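Local coordinates for protein aldehyde dehydrogenase (Burkholderia cenocepacia, PDB 4O6R) that probably oxidises aldehydes with NAD or NADP as electron acceptor, and binds adenosine monophosphate in its nucleotide pocket, at residues I83-D97 with I184-M196. Numbering follows the deposited sequence.
Sequences IEANTEALAQLESLD and ITPLSTLRIVELM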
ATOM      1  N   ILE A  83       1.607  25.455 -18.444  1.00 11.83           N
ATOM      2  CA  ILE A  83       2.655  24.958 -19.332  1.00 11.86           C
ATOM      3  C   ILE A  83       2.063  24.614 -20.689  1.00 12.66           C
ATOM      4  O   ILE A  83       2.547  25.094 -21.740  1.00 12.80           O
ATOM      5  CB  ILE A  83       3.379  23.743 -18.716  1.00 11.08           C
ATOM      6  CG1 ILE A  83       4.215  24.202 -17.519  1.00 10.69           C
ATOM      7  CG2 ILE A  83       4.241  23.021 -19.754  1.00 10.91           C
ATOM      8  CD1 ILE A  83       4.658  23.058 -16.593  1.00 10.16           C
ATOM      9  N   GLU A  84       0.983  23.840 -20.683  1.00 13.46           N
ATOM     10  CA  GLU A  84       0.321  23.489 -21.933  1.00 14.48           C
ATOM     11  C   GLU A  84      -0.175  24.715 -22.697  1.00 14.95           C
ATOM     12  O   GLU A  84      -0.027  24.770 -23.920  1.00 15.23           O
ATOM     13  CB  GLU A  84      -0.800  22.482 -21.709  1.00 15.38           C
ATOM     14  CG  GLU A  84      -0.217  21.105 -21.395  1.00 15.94           C
ATOM     15  CD  GLU A  84      -1.234  20.059 -20.931  1.00 17.04           C
ATOM     16  OE1 GLU A  84      -2.407  20.404 -20.669  1.00 18.71           O
ATOM     17  OE2 GLU A  84      -0.826  18.888 -20.771  1.00 17.53           O
ATOM     18  N   ALA A  85      -0.738  25.694 -21.989  1.00 15.01           N
ATOM     19  CA  ALA A  85      -1.166  26.962 -22.619  1.00 15.46           C
ATOM     20  C   ALA A  85      -0.009  27.733 -23.241  1.00 15.28           C
ATOM     21  O   ALA A  85      -0.223  28.578 -24.104  1.00 15.92           O
ATOM     22  CB  ALA A  85      -1.898  27.844 -21.620  1.00 15.75           C
ATOM     23  N   ASN A  86       1.202  27.471 -22.782  1.00 14.22           N
ATOM     24  CA  ASN A  86       2.407  28.120 -23.274  1.00 14.19           C
ATOM     25  C   ASN A  86       3.313  27.187 -24.064  1.00 13.69           C
ATOM     26  O   ASN A  86       4.514  27.439 -24.167  1.00 13.52           O
ATOM     27  CB  ASN A  86       3.178  28.711 -22.091  1.00 13.97           C
ATOM     28  CG  ASN A  86       2.513  29.951 -21.534  1.00 14.74           C
ATOM     29  OD1 ASN A  86       2.653  31.032 -22.107  1.00 15.87           O
ATOM     30  ND2 ASN A  86       1.742  29.806 -20.464  1.00 14.43           N
ATOM     31  N   THR A  87       2.739  26.138 -24.652  1.00 13.63           N
ATOM     32  CA  THR A  87       3.520  25.084 -25.312  1.00 13.10           C
ATOM     33  C   THR A  87       4.498  25.651 -26.316  1.00 13.23           C
ATOM     34  O   THR A  87       5.704  25.399 -26.214  1.00 12.67           O
ATOM     35  CB  THR A  87       2.618  24.038 -25.986  1.00 13.43           C
ATOM     36  OG1 THR A  87       1.922  23.307 -24.991  1.00 13.27           O
ATOM     37  CG2 THR A  87       3.420  23.036 -26.839  1.00 13.35           C
ATOM     38  N   GLU A  88       4.012  26.434 -27.274  1.00 13.88           N
ATOM     39  CA  GLU A  88       4.885  26.883 -28.363  1.00 14.26           C
ATOM     40  C   GLU A  88       6.032  27.786 -27.869  1.00 13.91           C
ATOM     41  O   GLU A  88       7.182  27.573 -28.251  1.00 13.58           O
ATOM     42  CB  GLU A  88       4.086  27.569 -29.483  1.00 15.43           C
ATOM     43  CG  GLU A  88       4.948  28.061 -30.641  1.00 16.04           C
ATOM     44  CD  GLU A  88       5.672  26.951 -31.406  1.00 16.02           C
ATOM     45  OE1 GLU A  88       5.431  25.739 -31.161  1.00 15.62           O
ATOM     46  OE2 GLU A  88       6.496  27.298 -32.296  1.00 16.57           O
ATOM     47  N   ALA A  89       5.741  28.757 -27.003  1.00 13.80           N
ATOM     48  CA  ALA A  89       6.793  29.611 -26.486  1.00 13.62           C
ATOM     49  C   ALA A  89       7.814  28.839 -25.617  1.00 12.93           C
ATOM     50  O   ALA A  89       9.009  29.114 -25.696  1.00 12.68           O
ATOM     51  CB  ALA A  89       6.220  30.804 -25.734  1.00 13.94           C
ATOM     52  N   LEU A  90       7.357  27.874 -24.807  1.00 12.61           N
ATOM     53  CA  LEU A  90       8.270  27.060 -24.021  1.00 12.16           C
ATOM     54  C   LEU A  90       9.138  26.178 -24.927  1.00 12.05           C
ATOM     55  O   LEU A  90      10.324  26.043 -24.703  1.00 11.78           O
ATOM     56  CB  LEU A  90       7.539  26.181 -22.994  1.00 11.99           C
ATOM     57  CG  LEU A  90       7.101  26.851 -21.693  1.00 12.06           C
ATOM     58  CD1 LEU A  90       6.192  25.972 -20.892  1.00 11.88           C
ATOM     59  CD2 LEU A  90       8.295  27.205 -20.836  1.00 11.91           C
ATOM     60  N   ALA A  91       8.519  25.604 -25.949  1.00 12.39           N
ATOM     61  CA  ALA A  91       9.223  24.762 -26.890  1.00 12.50           C
ATOM     62  C   ALA A  91      10.304  25.565 -27.636  1.00 12.75           C
ATOM     63  O   ALA A  91      11.435  25.096 -27.781  1.00 12.37           O
ATOM     64  CB  ALA A  91       8.248  24.139 -27.876  1.00 12.96           C
ATOM     65  N   GLN A  92       9.927  26.742 -28.132  1.00 13.36           N
ATOM     66  CA  GLN A  92      10.876  27.617 -28.791  1.00 13.90           C
ATOM     67  C   GLN A  92      12.050  27.962 -27.877  1.00 13.52           C
ATOM     68  O   GLN A  92      13.201  27.922 -28.315  1.00 13.45           O
ATOM     69  CB  GLN A  92      10.200  28.893 -29.288  1.00 14.76           C
ATOM     70  CG  GLN A  92       9.249  28.681 -30.454  1.00 15.46           C
ATOM     71  CD  GLN A  92       9.972  28.406 -31.772  1.00 16.05           C
ATOM     72  OE1 GLN A  92      11.090  28.863 -31.985  1.00 16.36           O
ATOM     73  NE2 GLN A  92       9.302  27.710 -32.680  1.00 16.30           N
ATOM     74  N   LEU A  93      11.773  28.306 -26.622  1.00 13.17           N
ATOM     75  CA  LEU A  93      12.836  28.725 -25.692  1.00 13.27           C
ATOM     76  C   LEU A  93      13.769  27.558 -25.375  1.00 12.79           C
ATOM     77  O   LEU A  93      15.009  27.686 -25.428  1.00 12.81           O
ATOM     78  CB  LEU A  93      12.244  29.311 -24.408  1.00 13.28           C
ATOM     79  CG  LEU A  93      13.220  29.855 -23.367  1.00 13.45           C
ATOM     80  CD1 LEU A  93      14.046  30.978 -23.945  1.00 14.10           C
ATOM     81  CD2 LEU A  93      12.461  30.380 -22.150  1.00 13.67           C
ATOM     82  N   GLU A  94      13.175  26.403 -25.101  1.00 12.62           N
ATOM     83  CA  GLU A  94      13.951  25.179 -24.836  1.00 12.56           C
ATOM     84  C   GLU A  94      14.855  24.818 -26.026  1.00 12.96           C
ATOM     85  O   GLU A  94      16.051  24.564 -25.839  1.00 12.87           O
ATOM     86  CB  GLU A  94      13.010  24.003 -24.459  1.00 12.84           C
ATOM     87  CG  GLU A  94      13.704  22.711 -24.008  1.00 12.87           C
ATOM     88  CD  GLU A  94      14.317  22.766 -22.612  1.00 13.16           C
ATOM     89  OE1 GLU A  94      14.636  23.860 -22.106  1.00 13.26           O
ATOM     90  OE2 GLU A  94      14.540  21.680 -22.009  1.00 13.78           O
ATOM     91  N   SER A  95      14.305  24.827 -27.244  1.00 13.56           N
ATOM     92  CA  SER A  95      15.091  24.560 -28.460  1.00 14.12           C
ATOM     93  C   SER A  95      16.230  25.556 -28.677  1.00 14.36           C
ATOM     94  O   SER A  95      17.311  25.172 -29.091  1.00 14.68           O
ATOM     95  CB  SER A  95      14.209  24.506 -29.721  1.00 14.63           C
ATOM     96  OG  SER A  95      13.362  23.356 -29.679  1.00 14.81           O
ATOM     97  N   LEU A  96      15.980  26.823 -28.405  1.00 14.70           N
ATOM     98  CA  LEU A  96      16.978  27.869 -28.593  1.00 15.12           C
ATOM     99  C   LEU A  96      18.200  27.624 -27.700  1.00 14.58           C
ATOM    100  O   LEU A  96      19.340  27.750 -28.146  1.00 14.89           O
ATOM    101  CB  LEU A  96      16.366  29.226 -28.264  1.00 15.71           C
ATOM    102  CG  LEU A  96      17.165  30.472 -28.608  1.00 16.81           C
ATOM    103  CD1 LEU A  96      17.263  30.680 -30.111  1.00 17.67           C
ATOM    104  CD2 LEU A  96      16.543  31.700 -27.941  1.00 17.18           C
ATOM    105  N   ASP A  97      17.926  27.245 -26.461  1.00 13.74           N
ATOM    106  CA  ASP A  97      18.915  27.100 -25.400  1.00 13.11           C
ATOM    107  C   ASP A  97      19.646  25.751 -25.458  1.00 12.47           C
ATOM    108  O   ASP A  97      20.840  25.666 -25.209  1.00 12.46           O
ATOM    109  CB  ASP A  97      18.145  27.214 -24.062  1.00 13.21           C
ATOM    110  CG  ASP A  97      19.024  27.543 -22.886  1.00 13.46           C
ATOM    111  OD1 ASP A  97      20.227  27.831 -23.086  1.00 14.19           O
ATOM    112  OD2 ASP A  97      18.490  27.522 -21.759  1.00 13.60           O
ATOM    113  N   ILE A 184      24.373  26.200 -18.291  1.00 12.71           N
ATOM    114  CA  ILE A 184      24.451  26.048 -19.755  1.00 13.19           C
ATOM    115  C   ILE A 184      23.078  26.244 -20.410  1.00 12.87           C
ATOM    116  O   ILE A 184      23.007  26.738 -21.550  1.00 13.13           O
ATOM    117  CB  ILE A 184      24.998  24.644 -20.172  1.00 13.47           C
ATOM    118  CG1 ILE A 184      26.322  24.313 -19.470  1.00 13.83           C
ATOM    119  CG2 ILE A 184      25.185  24.559 -21.684  1.00 14.03           C
ATOM    120  CD1 ILE A 184      27.321  25.425 -19.510  1.00 14.65           C
ATOM    121  N   THR A 185      22.007  25.818 -19.725  1.00 12.18           N
ATOM    122  CA  THR A 185      20.658  25.828 -20.293  1.00 12.06           C
ATOM    123  C   THR A 185      19.635  26.242 -19.236  1.00 11.88           C
ATOM    124  O   THR A 185      18.797  25.430 -18.832  1.00 11.93           O
ATOM    125  CB  THR A 185      20.254  24.418 -20.787  1.00 11.76           C
ATOM    126  OG1 THR A 185      20.329  23.478 -19.694  1.00 11.25           O
ATOM    127  CG2 THR A 185      21.142  23.970 -21.901  1.00 11.90           C
ATOM    128  N   PRO A 186      19.725  27.482 -18.728  1.00 11.83           N
ATOM    129  CA  PRO A 186      18.897  27.835 -17.563  1.00 11.69           C
ATOM    130  C   PRO A 186      17.546  28.448 -17.926  1.00 11.75           C
ATOM    131  O   PRO A 186      16.734  28.717 -17.054  1.00 11.58           O
ATOM    132  CB  PRO A 186      19.736  28.909 -16.875  1.00 11.89           C
ATOM    133  CG  PRO A 186      20.397  29.612 -18.016  1.00 12.22           C
ATOM    134  CD  PRO A 186      20.783  28.483 -18.956  1.00 12.15           C
ATOM    135  N   LEU A 187      17.328  28.728 -19.194  1.00 12.03           N
ATOM    136  CA  LEU A 187      16.277  29.692 -19.535  1.00 12.18           C
ATOM    137  C   LEU A 187      14.837  29.176 -19.325  1.00 12.00           C
ATOM    138  O   LEU A 187      13.981  29.897 -18.787  1.00 12.00           O
ATOM    139  CB  LEU A 187      16.487  30.207 -20.945  1.00 12.62           C
ATOM    140  CG  LEU A 187      17.798  30.978 -21.142  1.00 12.95           C
ATOM    141  CD1 LEU A 187      17.969  31.376 -22.582  1.00 13.35           C
ATOM    142  CD2 LEU A 187      17.845  32.214 -20.251  1.00 13.14           C
ATOM    143  N   SER A 188      14.575  27.927 -19.691  1.00 11.80           N
ATOM    144  CA  SER A 188      13.224  27.383 -19.548  1.00 11.53           C
ATOM    145  C   SER A 188      12.831  27.238 -18.067  1.00 11.14           C
ATOM    146  O   SER A 188      11.670  27.435 -17.711  1.00 11.13           O
ATOM    147  CB  SER A 188      13.100  26.078 -20.351  1.00 11.56           C
ATOM    148  OG  SER A 188      13.892  25.061 -19.765  1.00 11.64           O
ATOM    149  N   THR A 189      13.804  26.979 -17.192  1.00 10.77           N
ATOM    150  CA  THR A 189      13.567  26.872 -15.771  1.00 10.53           C
ATOM    151  C   THR A 189      13.106  28.192 -15.157  1.00 10.74           C
ATOM    152  O   THR A 189      12.225  28.234 -14.302  1.00 10.58           O
ATOM    153  CB  THR A 189      14.847  26.385 -15.062  1.00 10.35           C
ATOM    154  OG1 THR A 189      15.208  25.118 -15.597  1.00 10.22           O
ATOM    155  CG2 THR A 189      14.608  26.236 -13.569  1.00 10.21           C
ATOM    156  N   LEU A 190      13.716  29.276 -15.611  1.00 11.15           N
ATOM    157  CA  LEU A 190      13.313  30.603 -15.196  1.00 11.42           C
ATOM    158  C   LEU A 190      11.876  30.923 -15.683  1.00 11.62           C
ATOM    159  O   LEU A 190      11.124  31.582 -14.988  1.00 11.40           O
ATOM    160  CB  LEU A 190      14.339  31.626 -15.694  1.00 11.72           C
ATOM    161  CG  LEU A 190      15.739  31.450 -15.111  1.00 11.72           C
ATOM    162  CD1 LEU A 190      16.646  32.568 -15.585  1.00 12.16           C
ATOM    163  CD2 LEU A 190      15.695  31.489 -13.592  1.00 11.55           C
ATOM    164  N   ARG A 191      11.495  30.463 -16.873  1.00 11.95           N
ATOM    165  CA  ARG A 191      10.109  30.618 -17.323  1.00 12.38           C
ATOM    166  C   ARG A 191       9.134  29.768 -16.505  1.00 11.79           C
ATOM    167  O   ARG A 191       8.044  30.223 -16.175  1.00 11.47           O
ATOM    168  CB  ARG A 191       9.976  30.293 -18.820  1.00 13.23           C
ATOM    169  CG  ARG A 191       8.582  30.470 -19.426  1.00 14.24           C
ATOM    170  CD  ARG A 191       8.006  31.866 -19.216  1.00 15.53           C
ATOM    171  NE  ARG A 191       6.670  31.992 -19.831  1.00 16.71           N
ATOM    172  CZ  ARG A 191       5.636  32.660 -19.328  1.00 17.74           C
ATOM    173  NH1 ARG A 191       5.735  33.329 -18.174  1.00 18.36           N
ATOM    174  NH2 ARG A 191       4.481  32.670 -19.996  1.00 18.44           N
ATOM    175  N   ILE A 192       9.536  28.538 -16.162  1.00 11.28           N
ATOM    176  CA  ILE A 192       8.712  27.690 -15.311  1.00 10.84           C
ATOM    177  C   ILE A 192       8.421  28.381 -13.977  1.00 10.72           C
ATOM    178  O   ILE A 192       7.277  28.399 -13.535  1.00 10.51           O
ATOM    179  CB  ILE A 192       9.371  26.315 -15.084  1.00 10.58           C
ATOM    180  CG1 ILE A 192       9.289  25.487 -16.352  1.00 10.67           C
ATOM    181  CG2 ILE A 192       8.749  25.549 -13.911  1.00 10.35           C
ATOM    182  CD1 ILE A 192       7.860  25.151 -16.779  1.00 10.85           C
ATOM    183  N   VAL A 193       9.434  28.931 -13.316  1.00 10.82           N
ATOM    184  CA  VAL A 193       9.181  29.506 -11.999  1.00 10.84           C
ATOM    185  C   VAL A 193       8.349  30.761 -12.114  1.00 11.39           C
ATOM    186  O   VAL A 193       7.592  31.082 -11.188  1.00 11.38           O
ATOM    187  CB  VAL A 193      10.459  29.700 -11.154  1.00 10.70           C
ATOM    188  CG1 VAL A 193      11.265  30.884 -11.650  1.00 11.01           C
ATOM    189  CG2 VAL A 193      10.100  29.877  -9.689  1.00 10.53           C
ATOM    190  N   GLU A 194       8.486  31.476 -13.229  1.00 11.93           N
ATOM    191  CA  GLU A 194       7.603  32.606 -13.525  1.00 12.70           C
ATOM    192  C   GLU A 194       6.145  32.140 -13.619  1.00 12.37           C
ATOM    193  O   GLU A 194       5.248  32.781 -13.052  1.00 12.20           O
ATOM    194  CB  GLU A 194       8.022  33.314 -14.829  1.00 13.48           C
ATOM    195  CG  GLU A 194       7.305  34.637 -15.017  1.00 14.61           C
ATOM    196  CD  GLU A 194       7.720  35.352 -16.260  1.00 15.51           C
ATOM    197  OE1 GLU A 194       8.052  34.693 -17.277  1.00 16.15           O
ATOM    198  OE2 GLU A 194       7.704  36.594 -16.204  1.00 16.79           O
ATOM    199  N   LEU A 195       5.906  31.025 -14.316  1.00 11.90           N
ATOM    200  CA  LEU A 195       4.548  30.469 -14.385  1.00 11.82           C
ATOM    201  C   LEU A 195       4.064  30.041 -13.012  1.00 11.54           C
ATOM    202  O   LEU A 195       2.908  30.264 -12.683  1.00 11.47           O
ATOM    203  CB  LEU A 195       4.439  29.279 -15.356  1.00 11.74           C
ATOM    204  CG  LEU A 195       4.671  29.620 -16.825  1.00 12.07           C
ATOM    205  CD1 LEU A 195       4.749  28.385 -17.713  1.00 12.06           C
ATOM    206  CD2 LEU A 195       3.581  30.540 -17.316  1.00 12.45           C
ATOM    207  N   MET A 196       4.942  29.415 -12.224  1.00 11.27           N
ATOM    208  CA  MET A 196       4.621  29.079 -10.841  1.00 11.13           C
ATOM    209  C   MET A 196       4.111  30.286 -10.043  1.00 11.60           C
ATOM    210  O   MET A 196       3.089  30.193  -9.349  1.00 11.41           O
ATOM    211  CB  MET A 196       5.837  28.434 -10.147  1.00 10.99           C
ATOM    212  CG  MET A 196       6.121  27.025 -10.644  1.00 10.79           C
ATOM    213  SD  MET A 196       7.651  26.457  -9.893  1.00 10.63           S
ATOM    214  CE  MET A 196       7.394  24.685  -9.961  1.00 10.34           C
TER
HETATM  215  O   HOH W   1      16.289  26.074 -21.239  1.00 16.44           O
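With CG swung anti to the backbone N (chi1 -161°), D97 reaches across to the start of the helix at L187, where S188 holds OG between its backbone N and carbonyl carbon (chi1 68°), facing E94. D97 OD2 takes the backbone N-H of L187 at 3.1 Å in a fairly straight bond, the N-H meeting it nearly along the carboxylate C-O axis. S188 OG donates to E94 OE1 over 2.7 Å, arriving from above the carboxylate plane. One water ties the two acids together: it donates to E94 OE1 and D97 OD2 and accepts from S188 N, so the N-H groups of L187 and S188 are both taken up. The carboxylate of D97 would probably be stabilised by the helix dipole. Helices 87-97 and 187-196 run roughly antiparallel (152°), their axes approaching to 9.4 Å, within the nucleotide-binding part of an aldehyde dehydrogenase fold; the second helix follows within a few residues of E183, which binds AMP. E94 OE2 bonds L160 N, linking the pair to helix 159-172. Further along, L93 crosses L187 at about a right angle, CD1 3.9 Å from L187 CB, while L90 CD2 presses on R191 CG at 3.6 Å. The R191 guanidinium, L195 CD2 over one face toward the rim, gives N86 OD1 a weak bond, while NH1 makes salt bridges to E194 and E198; N86 ND2 is held by A82 O. At the far end I83 CD1 meets I192 CD1 at 3.8 Å.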